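Local coordinates for protein phytase (Debaryomyces castellii, PDB 2GFI) that hydrolyses phosphate esters of phytate (inositol hexakisphosphate) as a 3-phytase of the histidine acid phosphatase family, at residues A[351-356]-A[360-365]; A[310-315]-A[441-446]; A[79-84]-A[116-121]. All coordinates share one frame; numbering follows the deposited sequence.

None of the three contacts carries a hydrogen bond between its two segments; each rests on van der Waals packing, and they share no helix or strand. Contact 1, partly buried, folds one long loop against itself and is almost entirely apolar, with Y363 about 9 Å, side chain to side chain, from the predicted proton donor D333. Contact 2 brings the C-terminal part of the chain onto the glycosylated helix 302-318, another partly buried patch, which mixes an aromatic ring with a carboxylate and a carbonyl. Contact 3 is smallest in area yet buried, and sets a turn leucine against a glycine of helix 77-91.

Contact 1 of 3, residues A[351-356]-A[360-365]; sequences DLPVDY and PSPYSH
The loop between helix 333-343 and helix 365-368 doubles back here, and L352 of 351-356 is the side chain that plugs into the other arm, 360-365. Its CD1 methyl does most of the touching, 3.7 Å from Y363 CB and 3.9 Å from P362 CB. The second methyl, CD2, reaches Y363 CB as well, at 3.8 Å, so the fork of the leucine closes on that one methylene. L352 CG meanwhile sits 4.1 Å from P362 CD, against the flank of the pyrrolidine ring, and P353 CD adds a looser touch on P362 CG at 4.4 Å. In the histidine acid phosphatase fold this loop follows the helix that starts at D333, the predicted proton donor, and Y363 turns back toward that helix. A chi1 of 177°, which places CG opposite the backbone N, leaves the tyrosine CB facing the leucine and carries the ring onward, where the hydroxyl hydrogen-bonds E337 and the ring meets Y292 edge-to-face. Helix 277-295 packs against both arms through Y285, and its D288 binds S361 OG and the backbone N of H365, while at the far end Y356 OH hydrogen-bonds K400 NZ of the second subunit.

Contact 2 of 3, residues A[310-315]-A[441-446]; sequences LNASLE and TFYWDY. With NAG (2-acetamido-2-deoxy-beta-D-glucopyranose), chain C.
An N-glycosylated helix, 302-318, receives the short helical turn 442-445 from the C-terminal region of the chain, and W444 is the main side chain lying against it. The six-membered part of the indole gives one face to E315 and turns its edge to A312, one helical turn earlier; Y443 CB covers the opposite face. E315 CB packs 3.6 Å from W444 CZ2, while E315 OE1 stands over the ring, 3.6 Å from CH2, its carboxylate only 12° from parallel with it. At the ring's edge, and in its plane, the carbonyl O of A312 approaches W444 CH2 at 3.5 Å. The methyl of A312 in turn meets the edge of Y443, CB to CE2 4.1 Å; the hydroxyl of that tyrosine is bound by S329. Both aromatic side chains set CG anti to the carbonyl carbon (chi1 -60° for Y443, -56° for W444), which swings them toward the helix. A leucine in place of W444 has no flat ring, and E315 would probably lose the surface it packs on and be freer to turn. N311 carries NAG on ND2, its link to C1 being 1.5 Å, and the sugar also hydrogen-bonds T426 O. The contact thus rests mainly on van der Waals packing; the C-H edge toward the A312 carbonyl is probably mildly favourable, whereas a carboxylate over the ring face probably adds little attraction.

Contact 3 of 3, residues A[79-84]-A[116-121]; sequences SGKKYK and VYLEKE
G80 in helix 77-91 and L118 in a type II beta turn, Y117 to K120, bring their CA atoms to 6.7 Å, the nearest approach of the two backbones. L118 makes the contact: its CD2 methyl rests on the bare CA of G80 at 3.9 Å, end-on to the helix backbone. The chi1 of -65° puts L118 CG anti to the carbonyl carbon; chi2 of 179° then extends the chain to CD1, which brushes the aliphatic stem of K81, 4.4 Å from CG, and the other branch, CD2, meets G80. A CB built on G80 would lie only 2.4 Å from L118 CD2, so the close approach depends on the missing side chain. In the histidine phosphatase domain this joins the helix to the loop leading on to helix 133-148, away from the annotated sites, although E121 of the same segment touches H70, the predicted nucleophile. The turn is closed by K120 N bonding Y117 O at 3.0 Å, and K120 NZ comes back to V116 O at 2.7 Å, almost in line with the carbonyl (166° at the oxygen). Next to L118, E119 ties the turn elsewhere, through a salt bridge to R167 and a hydrogen bond between its OE2 and the T77 hydroxyl.

Contact 1 of 3, residues A[351-356]-A[360-365]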
loop_
_atom_site.group_PDB
_atom_site.type_symbol
_atom_site.label_atom_id
_atom_site.label_comp_id
_atom_site.label_asym_id
_atom_site.label_seq_id
_atom_site.Cartn_x
_atom_site.Cartn_y
_atom_site.Cartn_z
ATOM N N ASP A 351 -27.235 22.981 12.190
ATOM C CA ASP A 351 -27.963 22.082 11.336
ATOM C C ASP A 351 -27.375 22.070 9.937
ATOM O O ASP A 351 -26.866 23.081 9.463
ATOM C CB ASP A 351 -29.436 22.483 11.321
ATOM C CG ASP A 351 -30.140 22.149 12.641
ATOM O OD1 ASP A 351 -29.582 21.422 13.513
ATOM O OD2 ASP A 351 -31.281 22.577 12.891
ATOM N N LEU A 352 -27.423 20.905 9.305
ATOM C CA LEU A 352 -26.843 20.704 8.002
ATOM C C LEU A 352 -27.638 21.463 6.956
ATOM O O LEU A 352 -28.861 21.529 7.037
ATOM C CB LEU A 352 -26.800 19.205 7.681
ATOM C CG LEU A 352 -25.489 18.504 8.051
ATOM C CD1 LEU A 352 -25.114 18.705 9.546
ATOM C CD2 LEU A 352 -25.571 17.024 7.712
ATOM N N PRO A 353 -26.959 22.051 5.982
ATOM C CA PRO A 353 -27.659 22.700 4.898
ATOM C C PRO A 353 -28.241 21.642 3.974
ATOM O O PRO A 353 -27.740 20.510 3.927
ATOM C CB PRO A 353 -26.554 23.477 4.191
ATOM C CG PRO A 353 -25.292 22.653 4.446
ATOM C CD PRO A 353 -25.480 22.139 5.838
ATOM N N VAL A 354 -29.299 22.019 3.252
ATOM C CA VAL A 354 -29.962 21.143 2.288
ATOM C C VAL A 354 -29.873 21.706 0.880
ATOM O O VAL A 354 -30.083 20.992 -0.099
ATOM C CB VAL A 354 -31.444 20.925 2.661
ATOM C CG1 VAL A 354 -31.534 20.147 3.962
ATOM C CG2 VAL A 354 -32.232 22.288 2.749
ATOM N N ASP A 355 -29.546 22.986 0.768
ATOM C CA ASP A 355 -29.695 23.669 -0.513
ATOM C C ASP A 355 -28.384 23.660 -1.293
ATOM O O ASP A 355 -28.295 24.157 -2.399
ATOM C CB ASP A 355 -30.262 25.093 -0.307
ATOM C CG ASP A 355 -29.341 25.974 0.555
ATOM O OD1 ASP A 355 -28.773 25.484 1.586
ATOM O OD2 ASP A 355 -29.116 27.176 0.279
ATOM N N TYR A 356 -27.363 23.040 -0.719
ATOM C CA TYR A 356 -26.153 22.750 -1.467
ATOM C C TYR A 356 -25.459 21.572 -0.819
ATOM O O TYR A 356 -25.913 21.099 0.213
ATOM C CB TYR A 356 -25.242 23.983 -1.497
ATOM C CG TYR A 356 -24.592 24.285 -0.165
ATOM C CD1 TYR A 356 -23.241 23.962 0.066
ATOM C CD2 TYR A 356 -25.321 24.894 0.876
ATOM C CE1 TYR A 356 -22.645 24.245 1.302
ATOM C CE2 TYR A 356 -24.715 25.209 2.093
ATOM C CZ TYR A 356 -23.392 24.869 2.303
ATOM O OH TYR A 356 -22.798 25.172 3.506
ATOM N N PRO A 360 -16.339 19.611 4.014
ATOM C CA PRO A 360 -16.814 18.220 4.102
ATOM C C PRO A 360 -18.261 18.249 4.596
ATOM O O PRO A 360 -18.785 19.313 4.852
ATOM C CB PRO A 360 -15.898 17.622 5.180
ATOM C CG PRO A 360 -15.730 18.829 6.179
ATOM C CD PRO A 360 -15.567 20.023 5.204
ATOM N N SER A 361 -18.923 17.111 4.690
ATOM C CA SER A 361 -20.202 17.065 5.356
ATOM C C SER A 361 -19.945 17.401 6.828
ATOM O O SER A 361 -19.080 16.788 7.450
ATOM C CB SER A 361 -20.835 15.696 5.219
ATOM O OG SER A 361 -21.967 15.616 6.072
ATOM N N PRO A 362 -20.656 18.385 7.375
ATOM C CA PRO A 362 -20.448 18.814 8.774
ATOM C C PRO A 362 -20.776 17.706 9.748
ATOM O O PRO A 362 -20.432 17.776 10.936
ATOM C CB PRO A 362 -21.470 19.958 8.959
ATOM C CG PRO A 362 -21.827 20.385 7.564
ATOM C CD PRO A 362 -21.698 19.174 6.696
ATOM N N TYR A 363 -21.495 16.713 9.256
ATOM C CA TYR A 363 -21.827 15.572 10.055
ATOM C C TYR A 363 -21.616 14.346 9.217
ATOM O O TYR A 363 -22.258 14.173 8.209
ATOM C CB TYR A 363 -23.285 15.645 10.468
ATOM C CG TYR A 363 -23.694 14.437 11.255
ATOM C CD1 TYR A 363 -23.298 14.287 12.590
ATOM C CD2 TYR A 363 -24.456 13.443 10.672
ATOM C CE1 TYR A 363 -23.672 13.180 13.316
ATOM C CE2 TYR A 363 -24.837 12.319 11.398
ATOM C CZ TYR A 363 -24.448 12.191 12.710
ATOM O OH TYR A 363 -24.834 11.070 13.417
ATOM N N SER A 364 -20.698 13.485 9.620
ATOM C CA SER A 364 -20.354 12.360 8.771
ATOM C C SER A 364 -20.916 11.103 9.410
ATOM O O SER A 364 -20.376 10.556 10.389
ATOM C CB SER A 364 -18.837 12.285 8.563
ATOM O OG SER A 364 -18.498 11.130 7.815
ATOM N N HIS A 365 -22.025 10.648 8.863
ATOM C CA HIS A 365 -22.654 9.492 9.461
ATOM C C HIS A 365 -21.711 8.265 9.538
ATOM O O HIS A 365 -21.579 7.628 10.591
ATOM C CB HIS A 365 -23.907 9.150 8.714
ATOM C CG HIS A 365 -24.524 7.893 9.184
ATOM N ND1 HIS A 365 -24.326 6.697 8.545
ATOM C CD2 HIS A 365 -25.296 7.627 10.259
ATOM C CE1 HIS A 365 -24.991 5.750 9.182
ATOM N NE2 HIS A 365 -25.590 6.290 10.221
#

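Contact 2 of 3, residues A[310-315]-A[441-446]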
loop_
_atom_site.group_PDB
_atom_site.type_symbol
_atom_site.label_atom_id
_atom_site.label_comp_id
_atom_site.label_asym_id
_atom_site.label_seq_id
_atom_site.Cartn_x
_atom_site.Cartn_y
_atom_site.Cartn_z
ATOM N N LEU A 310 -24.976 8.268 27.891
ATOM C CA LEU A 310 -23.876 9.161 28.286
ATOM C C LEU A 310 -23.734 9.217 29.804
ATOM O O LEU A 310 -22.616 9.101 30.323
ATOM C CB LEU A 310 -24.045 10.551 27.691
ATOM C CG LEU A 310 -22.872 11.516 27.879
ATOM C CD1 LEU A 310 -21.674 10.960 27.177
ATOM C CD2 LEU A 310 -23.235 12.905 27.388
ATOM N N ASN A 311 -24.875 9.354 30.505
ATOM C CA ASN A 311 -24.937 9.304 31.995
ATOM C C ASN A 311 -24.427 8.001 32.584
ATOM O O ASN A 311 -23.611 8.006 33.509
ATOM C CB ASN A 311 -26.377 9.497 32.474
ATOM C CG ASN A 311 -26.803 10.953 32.509
ATOM O OD1 ASN A 311 -25.969 11.853 32.369
ATOM N ND2 ASN A 311 -28.115 11.184 32.726
ATOM N N ALA A 312 -24.899 6.892 32.032
ATOM C CA ALA A 312 -24.547 5.551 32.479
ATOM C C ALA A 312 -23.054 5.311 32.348
ATOM O O ALA A 312 -22.385 4.869 33.309
ATOM C CB ALA A 312 -25.325 4.504 31.677
ATOM N N SER A 313 -22.532 5.631 31.161
ATOM C CA SER A 313 -21.099 5.602 30.891
ATOM C C SER A 313 -20.291 6.436 31.886
ATOM O O SER A 313 -19.212 6.026 32.326
ATOM C CB SER A 313 -20.820 6.066 29.447
ATOM O OG SER A 313 -19.545 6.669 29.334
ATOM N N LEU A 314 -20.807 7.620 32.209
ATOM C CA LEU A 314 -20.156 8.495 33.187
ATOM C C LEU A 314 -20.199 7.890 34.594
ATOM O O LEU A 314 -19.185 7.918 35.292
ATOM C CB LEU A 314 -20.759 9.908 33.166
ATOM C CG LEU A 314 -20.172 10.843 34.237
ATOM C CD1 LEU A 314 -18.735 11.181 33.919
ATOM C CD2 LEU A 314 -21.017 12.100 34.416
ATOM N N GLU A 315 -21.346 7.330 34.996
ATOM C CA GLU A 315 -21.440 6.577 36.249
ATOM C C GLU A 315 -20.375 5.490 36.289
ATOM O O GLU A 315 -19.723 5.307 37.313
ATOM C CB GLU A 315 -22.826 5.940 36.457
ATOM C CG GLU A 315 -23.931 6.946 36.683
ATOM C CD GLU A 315 -25.270 6.285 36.984
ATOM O OE1 GLU A 315 -25.270 5.220 37.683
ATOM O OE2 GLU A 315 -26.324 6.827 36.539
ATOM N N THR A 441 -29.690 0.850 34.485
ATOM C CA THR A 441 -29.209 0.104 35.625
ATOM C C THR A 441 -28.580 -1.207 35.192
ATOM O O THR A 441 -27.941 -1.866 36.010
ATOM C CB THR A 441 -30.359 -0.174 36.670
ATOM O OG1 THR A 441 -31.396 -0.975 36.077
ATOM C CG2 THR A 441 -31.068 1.151 37.100
ATOM N N PHE A 442 -28.759 -1.608 33.926
ATOM C CA PHE A 442 -28.334 -2.958 33.509
ATOM C C PHE A 442 -26.830 -3.222 33.711
ATOM O O PHE A 442 -26.449 -4.361 33.910
ATOM C CB PHE A 442 -28.842 -3.348 32.088
ATOM C CG PHE A 442 -28.287 -2.491 30.969
ATOM C CD1 PHE A 442 -26.980 -2.667 30.518
ATOM C CD2 PHE A 442 -29.067 -1.486 30.397
ATOM C CE1 PHE A 442 -26.466 -1.868 29.505
ATOM C CE2 PHE A 442 -28.559 -0.658 29.378
ATOM C CZ PHE A 442 -27.239 -0.861 28.934
ATOM N N TYR A 443 -25.973 -2.191 33.666
ATOM C CA TYR A 443 -24.529 -2.414 33.929
ATOM C C TYR A 443 -24.250 -2.822 35.387
ATOM O O TYR A 443 -23.209 -3.438 35.676
ATOM C CB TYR A 443 -23.623 -1.220 33.539
ATOM C CG TYR A 443 -23.648 -0.813 32.071
ATOM C CD1 TYR A 443 -23.125 -1.645 31.085
ATOM C CD2 TYR A 443 -24.188 0.417 31.679
ATOM C CE1 TYR A 443 -23.146 -1.275 29.751
ATOM C CE2 TYR A 443 -24.226 0.795 30.335
ATOM C CZ TYR A 443 -23.703 -0.060 29.384
ATOM O OH TYR A 443 -23.740 0.287 28.061
ATOM N N TRP A 444 -25.175 -2.486 36.293
ATOM C CA TRP A 444 -25.001 -2.783 37.713
ATOM C C TRP A 444 -25.904 -3.897 38.268
ATOM O O TRP A 444 -25.498 -4.668 39.146
ATOM C CB TRP A 444 -25.154 -1.493 38.526
ATOM C CG TRP A 444 -24.190 -0.468 38.044
ATOM C CD1 TRP A 444 -22.867 -0.348 38.390
ATOM C CD2 TRP A 444 -24.453 0.564 37.095
ATOM N NE1 TRP A 444 -22.294 0.712 37.716
ATOM C CE2 TRP A 444 -23.246 1.289 36.912
ATOM C CE3 TRP A 444 -25.587 0.962 36.382
ATOM C CZ2 TRP A 444 -23.147 2.375 36.035
ATOM C CZ3 TRP A 444 -25.483 2.029 35.521
ATOM C CH2 TRP A 444 -24.267 2.729 35.353
ATOM N N ASP A 445 -27.114 -4.012 37.757
ATOM C CA ASP A 445 -28.047 -4.967 38.326
ATOM C C ASP A 445 -28.206 -6.212 37.487
ATOM O O ASP A 445 -29.164 -6.961 37.685
ATOM C CB ASP A 445 -29.407 -4.300 38.539
ATOM C CG ASP A 445 -30.098 -3.908 37.233
ATOM O OD1 ASP A 445 -29.685 -4.362 36.123
ATOM O OD2 ASP A 445 -31.085 -3.150 37.232
ATOM N N TYR A 446 -27.293 -6.427 36.536
ATOM C CA TYR A 446 -27.389 -7.561 35.602
ATOM C C TYR A 446 -27.129 -8.921 36.277
ATOM O O TYR A 446 -27.473 -9.990 35.729
ATOM C CB TYR A 446 -26.460 -7.379 34.388
ATOM C CG TYR A 446 -24.983 -7.551 34.703
ATOM C CD1 TYR A 446 -24.369 -8.808 34.671
ATOM C CD2 TYR A 446 -24.205 -6.451 35.036
ATOM C CE1 TYR A 446 -23.016 -8.949 34.967
ATOM C CE2 TYR A 446 -22.861 -6.578 35.318
ATOM C CZ TYR A 446 -22.273 -7.813 35.300
ATOM O OH TYR A 446 -20.930 -7.880 35.631
HETATM C C1 NAG C . -28.488 12.509 33.195
HETATM C C2 NAG C . -30.028 12.566 33.063
HETATM C C3 NAG C . -30.635 13.806 33.757
HETATM C C4 NAG C . -30.125 13.938 35.205
HETATM C C5 NAG C . -28.587 13.928 35.108
HETATM C C6 NAG C . -27.883 14.064 36.442
HETATM C C7 NAG C . -30.989 11.392 31.093
HETATM C C8 NAG C . -31.751 11.646 29.820
HETATM N N2 NAG C . -30.447 12.484 31.663
HETATM O O3 NAG C . -32.034 13.709 33.699
HETATM O O4 NAG C . -30.658 15.056 35.943
HETATM O O5 NAG C . -28.134 12.702 34.542
HETATM O O6 NAG C . -26.518 13.882 36.159
HETATM O O7 NAG C . -30.897 10.233 31.527
#

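Contact 3 of 3, residues A[79-84]-A[116-121]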
loop_
_atom_site.group_PDB
_atom_site.type_symbol
_atom_site.label_atom_id
_atom_site.label_comp_id
_atom_site.label_asym_id
_atom_site.label_seq_id
_atom_site.Cartn_x
_atom_site.Cartn_y
_atom_site.Cartn_z
ATOM N N SER A 79 -35.205 -3.079 2.776
ATOM C CA SER A 79 -34.182 -2.808 1.784
ATOM C C SER A 79 -33.946 -3.988 0.874
ATOM O O SER A 79 -34.004 -3.842 -0.334
ATOM C CB SER A 79 -32.883 -2.410 2.494
ATOM O OG SER A 79 -33.081 -1.164 3.140
ATOM N N GLY A 80 -33.697 -5.158 1.444
ATOM C CA GLY A 80 -33.565 -6.382 0.660
ATOM C C GLY A 80 -34.707 -6.551 -0.327
ATOM O O GLY A 80 -34.472 -6.839 -1.515
ATOM N N LYS A 81 -35.944 -6.327 0.138
ATOM C CA LYS A 81 -37.090 -6.508 -0.757
ATOM C C LYS A 81 -37.174 -5.431 -1.808
ATOM O O LYS A 81 -37.577 -5.714 -2.959
ATOM C CB LYS A 81 -38.397 -6.690 0.008
ATOM C CG LYS A 81 -38.418 -8.048 0.676
ATOM C CD LYS A 81 -39.783 -8.471 1.227
ATOM C CE LYS A 81 -39.714 -9.937 1.599
ATOM N NZ LYS A 81 -41.037 -10.450 2.024
ATOM N N LYS A 82 -36.777 -4.206 -1.432
ATOM C CA LYS A 82 -36.654 -3.142 -2.412
ATOM C C LYS A 82 -35.579 -3.468 -3.439
ATOM O O LYS A 82 -35.769 -3.194 -4.632
ATOM C CB LYS A 82 -36.362 -1.780 -1.751
ATOM C CG LYS A 82 -37.576 -1.181 -1.067
ATOM C CD LYS A 82 -37.142 -0.123 -0.045
ATOM C CE LYS A 82 -38.316 0.566 0.605
ATOM N NZ LYS A 82 -39.262 1.087 -0.436
ATOM N N TYR A 83 -34.457 -4.030 -2.989
ATOM C CA TYR A 83 -33.362 -4.397 -3.908
ATOM C C TYR A 83 -33.841 -5.496 -4.857
ATOM O O TYR A 83 -33.542 -5.480 -6.051
ATOM C CB TYR A 83 -32.060 -4.820 -3.176
ATOM C CG TYR A 83 -31.519 -3.820 -2.174
ATOM C CD1 TYR A 83 -31.726 -2.444 -2.341
ATOM C CD2 TYR A 83 -30.791 -4.245 -1.053
ATOM C CE1 TYR A 83 -31.231 -1.523 -1.419
ATOM C CE2 TYR A 83 -30.292 -3.322 -0.122
ATOM C CZ TYR A 83 -30.513 -1.972 -0.325
ATOM O OH TYR A 83 -30.058 -1.038 0.587
ATOM N N LYS A 84 -34.580 -6.453 -4.314
ATOM C CA LYS A 84 -35.129 -7.553 -5.123
ATOM C C LYS A 84 -36.094 -7.019 -6.209
ATOM O O LYS A 84 -36.000 -7.417 -7.383
ATOM C CB LYS A 84 -35.791 -8.594 -4.222
ATOM C CG LYS A 84 -36.239 -9.862 -4.952
ATOM C CD LYS A 84 -35.238 -10.233 -6.012
ATOM C CE LYS A 84 -35.349 -11.710 -6.433
ATOM N NZ LYS A 84 -36.643 -12.058 -7.035
ATOM N N VAL A 116 -33.960 -15.837 4.115
ATOM C CA VAL A 116 -33.706 -16.102 5.505
ATOM C C VAL A 116 -32.459 -15.293 5.985
ATOM O O VAL A 116 -32.321 -15.017 7.200
ATOM C CB VAL A 116 -33.611 -17.630 5.778
ATOM C CG1 VAL A 116 -32.254 -18.175 5.390
ATOM C CG2 VAL A 116 -33.875 -17.916 7.240
ATOM N N TYR A 117 -31.589 -14.901 5.039
ATOM C CA TYR A 117 -30.416 -14.124 5.393
ATOM C C TYR A 117 -30.706 -12.662 5.608
ATOM O O TYR A 117 -29.892 -11.973 6.196
ATOM C CB TYR A 117 -29.267 -14.307 4.403
ATOM C CG TYR A 117 -28.791 -15.729 4.362
ATOM C CD1 TYR A 117 -28.532 -16.428 5.532
ATOM C CD2 TYR A 117 -28.623 -16.385 3.159
ATOM C CE1 TYR A 117 -28.115 -17.746 5.509
ATOM C CE2 TYR A 117 -28.180 -17.720 3.117
ATOM C CZ TYR A 117 -27.941 -18.389 4.304
ATOM O OH TYR A 117 -27.510 -19.701 4.270
ATOM N N LEU A 118 -31.870 -12.187 5.172
ATOM C CA LEU A 118 -32.175 -10.823 5.416
ATOM C C LEU A 118 -32.075 -10.609 6.923
ATOM O O LEU A 118 -32.434 -11.498 7.705
ATOM C CB LEU A 118 -33.546 -10.403 4.856
ATOM C CG LEU A 118 -33.737 -10.438 3.336
ATOM C CD1 LEU A 118 -35.185 -10.023 2.909
ATOM C CD2 LEU A 118 -32.693 -9.618 2.604
ATOM N N GLU A 119 -31.565 -9.441 7.308
ATOM C CA GLU A 119 -31.468 -9.020 8.700
ATOM C C GLU A 119 -30.246 -9.638 9.417
ATOM O O GLU A 119 -29.933 -9.252 10.530
ATOM C CB GLU A 119 -32.784 -9.273 9.510
ATOM C CG GLU A 119 -34.088 -8.682 8.936
ATOM C CD GLU A 119 -34.279 -7.187 9.145
ATOM O OE1 GLU A 119 -33.395 -6.546 9.744
ATOM O OE2 GLU A 119 -35.341 -6.607 8.699
ATOM N N LYS A 120 -29.553 -10.567 8.777
ATOM C CA LYS A 120 -28.516 -11.357 9.452
ATOM C C LYS A 120 -27.139 -10.787 9.200
ATOM O O LYS A 120 -26.873 -10.197 8.143
ATOM C CB LYS A 120 -28.489 -12.806 8.948
ATOM C CG LYS A 120 -29.815 -13.578 8.998
ATOM C CD LYS A 120 -30.373 -13.762 10.388
ATOM C CE LYS A 120 -31.430 -14.886 10.399
ATOM N NZ LYS A 120 -32.691 -14.350 9.807
ATOM N N GLU A 121 -26.246 -11.029 10.148
ATOM C CA GLU A 121 -24.831 -10.786 9.936
ATOM C C GLU A 121 -24.390 -11.613 8.765
ATOM O O GLU A 121 -24.823 -12.757 8.609
ATOM C CB GLU A 121 -24.039 -11.228 11.182
ATOM C CG GLU A 121 -24.170 -10.289 12.371
ATOM C CD GLU A 121 -23.569 -8.946 12.033
ATOM O OE1 GLU A 121 -22.329 -8.853 12.043
ATOM O OE2 GLU A 121 -24.338 -7.987 11.732
#